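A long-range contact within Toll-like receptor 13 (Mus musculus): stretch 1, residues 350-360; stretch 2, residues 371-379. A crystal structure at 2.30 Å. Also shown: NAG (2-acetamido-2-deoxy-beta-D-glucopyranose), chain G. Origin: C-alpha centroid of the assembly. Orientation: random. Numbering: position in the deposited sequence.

Stretch 1 350-360: SLQNLTSLDLS
Stretch 2 371-379: AFSPLKHLE

Stretches 350-360 and 371-379 of Toll-like receptor 13 run side by side in the same direction, as expected of successive leucine-rich repeats, and bury 581 Å² between them. The register places Gln 352 beside Leu 375 (CA-CA 5.5 Å) and closes to 3.9 Å between the CA atoms of Thr 355 and Leu 378. Type I turns at Leu 351-Leu 354 and Leu 375-Leu 378 occupy equivalent positions; a further type I turn spans Phe 372-Leu 375. Beyond its turn, the first stretch extends as a strand through 356-358.

Thr 355 (phi/psi -115/-17°, chi1 p) has the most surface covered. Its O accepts a hydrogen bond from Glu 379 N at 2.7 Å (155°) that ties the two backbones, while its CG2 lies 3.7 Å from His 377 O.

His 377 (-112/2°, chi1 m, chi2 106°) points its CA-CB bond toward the first stretch, and its ND1 donates a weak hydrogen bond to Gln 352 O (3.0 Å, 128°). A water reinforces this junction: it accepts from His 377 N (2.9 Å) and donates to Leu 354 O (2.7 Å) and Leu 351 O (3.2 Å), bridging the two turns.

Leu 375 (-81/66°, chi1 m, chi2 t) anchors the apolar interior. Its CD2 lies 3.8 Å from Leu 351 CB, and its CD1 lies 3.8 Å from Leu 354 CD2 and 4.0 Å from Leu 357 CD2. Leu 354, Leu 357 and Leu 378 share the t,p rotamer; Leu 378 CD1 packs 3.7 Å from Leu 357 CB. The edge of the Phe 372 ring (chi1 m, chi2 -84°) presents CE1 to Leu 357 CD2 (3.8 Å) and Leu 359 CD1 (3.6 Å; Leu 359 is m,t). The CA-CB bond of Asn 353 points away, and its ND2 is bonded to NAG C1 at 1.4 Å.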

# COMPACT_ATOMS: atom_id res chain seq x y z
N SER A 350 -34.20 -0.16 -31.15
CA SER A 350 -35.52 0.34 -30.78
C SER A 350 -35.72 0.54 -29.27
O SER A 350 -36.82 0.87 -28.82
CB SER A 350 -36.57 -0.63 -31.29
OG SER A 350 -36.55 -1.81 -30.50
N LEU A 351 -34.65 0.40 -28.49
CA LEU A 351 -34.77 0.47 -27.05
C LEU A 351 -34.75 1.91 -26.55
O LEU A 351 -33.91 2.28 -25.74
CB LEU A 351 -33.65 -0.34 -26.39
CG LEU A 351 -34.05 -1.72 -25.86
CD1 LEU A 351 -34.99 -2.38 -26.80
CD2 LEU A 351 -32.86 -2.62 -25.60
N GLN A 352 -35.70 2.73 -27.01
CA GLN A 352 -35.67 4.15 -26.67
C GLN A 352 -36.22 4.43 -25.28
O GLN A 352 -36.17 5.56 -24.82
CB GLN A 352 -36.41 5.03 -27.69
CG GLN A 352 -35.72 5.18 -29.05
CD GLN A 352 -36.46 4.44 -30.17
OE1 GLN A 352 -37.69 4.42 -30.21
NE2 GLN A 352 -35.70 3.83 -31.07
N ASN A 353 -36.73 3.40 -24.61
CA ASN A 353 -37.19 3.59 -23.24
C ASN A 353 -36.20 3.06 -22.19
O ASN A 353 -36.42 3.23 -20.99
CB ASN A 353 -38.58 2.97 -23.03
CG ASN A 353 -39.72 3.97 -23.24
OD1 ASN A 353 -39.50 5.14 -23.58
ND2 ASN A 353 -40.95 3.50 -22.99
N LEU A 354 -35.12 2.43 -22.65
CA LEU A 354 -34.10 1.87 -21.76
C LEU A 354 -33.42 2.95 -20.89
O LEU A 354 -32.86 3.91 -21.42
CB LEU A 354 -33.05 1.11 -22.58
CG LEU A 354 -32.14 0.15 -21.80
CD1 LEU A 354 -32.89 -1.09 -21.37
CD2 LEU A 354 -30.89 -0.23 -22.61
N THR A 355 -33.46 2.81 -19.57
CA THR A 355 -32.81 3.81 -18.71
C THR A 355 -31.63 3.24 -17.92
O THR A 355 -30.78 3.97 -17.45
CB THR A 355 -33.80 4.47 -17.69
OG1 THR A 355 -34.40 3.46 -16.88
CG2 THR A 355 -34.88 5.27 -18.41
N SER A 356 -31.57 1.91 -17.83
CA SER A 356 -30.51 1.25 -17.10
C SER A 356 -30.00 0.04 -17.88
O SER A 356 -30.79 -0.77 -18.37
CB SER A 356 -31.01 0.82 -15.72
OG SER A 356 -30.04 0.03 -15.05
N LEU A 357 -28.68 -0.07 -18.00
CA LEU A 357 -28.03 -1.14 -18.75
C LEU A 357 -26.77 -1.62 -18.04
O LEU A 357 -25.90 -0.83 -17.71
CB LEU A 357 -27.67 -0.65 -20.15
CG LEU A 357 -26.89 -1.64 -21.02
CD1 LEU A 357 -27.76 -2.85 -21.35
CD2 LEU A 357 -26.34 -1.00 -22.30
N ASP A 358 -26.66 -2.92 -17.82
CA ASP A 358 -25.51 -3.48 -17.13
C ASP A 358 -24.74 -4.43 -18.05
O ASP A 358 -25.23 -5.50 -18.40
CB ASP A 358 -25.95 -4.20 -15.85
CG ASP A 358 -24.78 -4.72 -15.03
OD1 ASP A 358 -23.63 -4.39 -15.36
OD2 ASP A 358 -24.99 -5.41 -14.01
N LEU A 359 -23.54 -4.01 -18.44
CA LEU A 359 -22.68 -4.81 -19.32
C LEU A 359 -21.42 -5.27 -18.58
O LEU A 359 -20.45 -5.71 -19.18
CB LEU A 359 -22.30 -3.99 -20.55
CG LEU A 359 -23.42 -3.81 -21.57
CD1 LEU A 359 -22.97 -2.87 -22.68
CD2 LEU A 359 -23.88 -5.16 -22.10
N SER A 360 -21.45 -5.18 -17.26
CA SER A 360 -20.27 -5.41 -16.46
C SER A 360 -19.82 -6.87 -16.50
O SER A 360 -20.65 -7.76 -16.64
CB SER A 360 -20.53 -4.99 -15.02
OG SER A 360 -21.49 -5.84 -14.41
N ALA A 371 -22.26 2.61 -30.95
CA ALA A 371 -22.84 1.41 -30.34
C ALA A 371 -23.98 1.72 -29.38
O ALA A 371 -25.00 1.03 -29.40
CB ALA A 371 -21.77 0.59 -29.62
N PHE A 372 -23.80 2.72 -28.53
CA PHE A 372 -24.83 3.04 -27.54
C PHE A 372 -25.79 4.14 -28.00
O PHE A 372 -26.78 4.43 -27.32
CB PHE A 372 -24.18 3.43 -26.21
CG PHE A 372 -23.41 2.31 -25.57
CD1 PHE A 372 -24.06 1.37 -24.79
CD2 PHE A 372 -22.04 2.20 -25.75
CE1 PHE A 372 -23.36 0.33 -24.21
CE2 PHE A 372 -21.34 1.16 -25.18
CZ PHE A 372 -21.99 0.23 -24.41
N SER A 373 -25.55 4.69 -29.18
CA SER A 373 -26.29 5.86 -29.66
C SER A 373 -27.84 5.78 -29.72
O SER A 373 -28.51 6.80 -29.53
CB SER A 373 -25.73 6.32 -31.00
OG SER A 373 -24.39 6.74 -30.86
N PRO A 374 -28.41 4.59 -30.00
CA PRO A 374 -29.88 4.58 -29.98
C PRO A 374 -30.45 4.82 -28.58
O PRO A 374 -31.60 5.25 -28.45
CB PRO A 374 -30.24 3.16 -30.43
CG PRO A 374 -29.02 2.62 -31.07
CD PRO A 374 -27.88 3.26 -30.36
N LEU A 375 -29.67 4.56 -27.54
CA LEU A 375 -30.20 4.61 -26.18
C LEU A 375 -30.26 6.03 -25.65
O LEU A 375 -29.61 6.37 -24.66
CB LEU A 375 -29.41 3.68 -25.25
CG LEU A 375 -29.11 2.28 -25.81
CD1 LEU A 375 -28.32 1.44 -24.80
CD2 LEU A 375 -30.37 1.53 -26.31
N LYS A 376 -31.10 6.85 -26.28
CA LYS A 376 -31.13 8.28 -26.01
C LYS A 376 -31.69 8.61 -24.64
O LYS A 376 -31.61 9.75 -24.19
CB LYS A 376 -31.95 9.00 -27.08
CG LYS A 376 -31.43 8.78 -28.51
CD LYS A 376 -30.81 10.05 -29.07
CE LYS A 376 -31.28 10.34 -30.50
NZ LYS A 376 -30.81 9.33 -31.49
N HIS A 377 -32.26 7.61 -23.97
CA HIS A 377 -32.82 7.82 -22.64
C HIS A 377 -32.06 7.13 -21.51
O HIS A 377 -32.47 7.21 -20.35
CB HIS A 377 -34.30 7.41 -22.64
CG HIS A 377 -35.22 8.50 -23.09
ND1 HIS A 377 -35.84 8.48 -24.33
CD2 HIS A 377 -35.65 9.62 -22.47
CE1 HIS A 377 -36.60 9.56 -24.45
NE2 HIS A 377 -36.50 10.26 -23.34
N LEU A 378 -30.96 6.46 -21.85
CA LEU A 378 -30.13 5.75 -20.86
C LEU A 378 -29.68 6.69 -19.73
O LEU A 378 -29.19 7.79 -19.99
CB LEU A 378 -28.92 5.11 -21.55
CG LEU A 378 -28.23 3.90 -20.90
CD1 LEU A 378 -29.17 2.72 -20.81
CD2 LEU A 378 -26.95 3.51 -21.63
N GLU A 379 -29.87 6.26 -18.48
CA GLU A 379 -29.44 7.03 -17.31
C GLU A 379 -28.33 6.33 -16.51
O GLU A 379 -27.53 7.00 -15.85
CB GLU A 379 -30.64 7.33 -16.42
CG GLU A 379 -31.42 8.52 -16.94
CD GLU A 379 -32.78 8.66 -16.32
OE1 GLU A 379 -33.23 7.72 -15.64
OE2 GLU A 379 -33.42 9.71 -16.54
C1 NAG G . -41.99 4.48 -23.17
C2 NAG G . -43.27 3.68 -23.48
C3 NAG G . -44.51 4.58 -23.48
C4 NAG G . -44.55 5.50 -22.26
C5 NAG G . -43.20 6.22 -22.07
C6 NAG G . -43.14 7.21 -20.88
C7 NAG G . -43.32 1.61 -24.82
C8 NAG G . -42.95 0.95 -26.11
N2 NAG G . -43.15 2.93 -24.73
O3 NAG G . -45.70 3.81 -23.52
O4 NAG G . -45.60 6.43 -22.42
O5 NAG G . -42.17 5.26 -22.00
O6 NAG G . -43.24 6.67 -19.57
O7 NAG G . -43.77 0.91 -23.92
O HOH W 1 -32.94 4.79 -23.92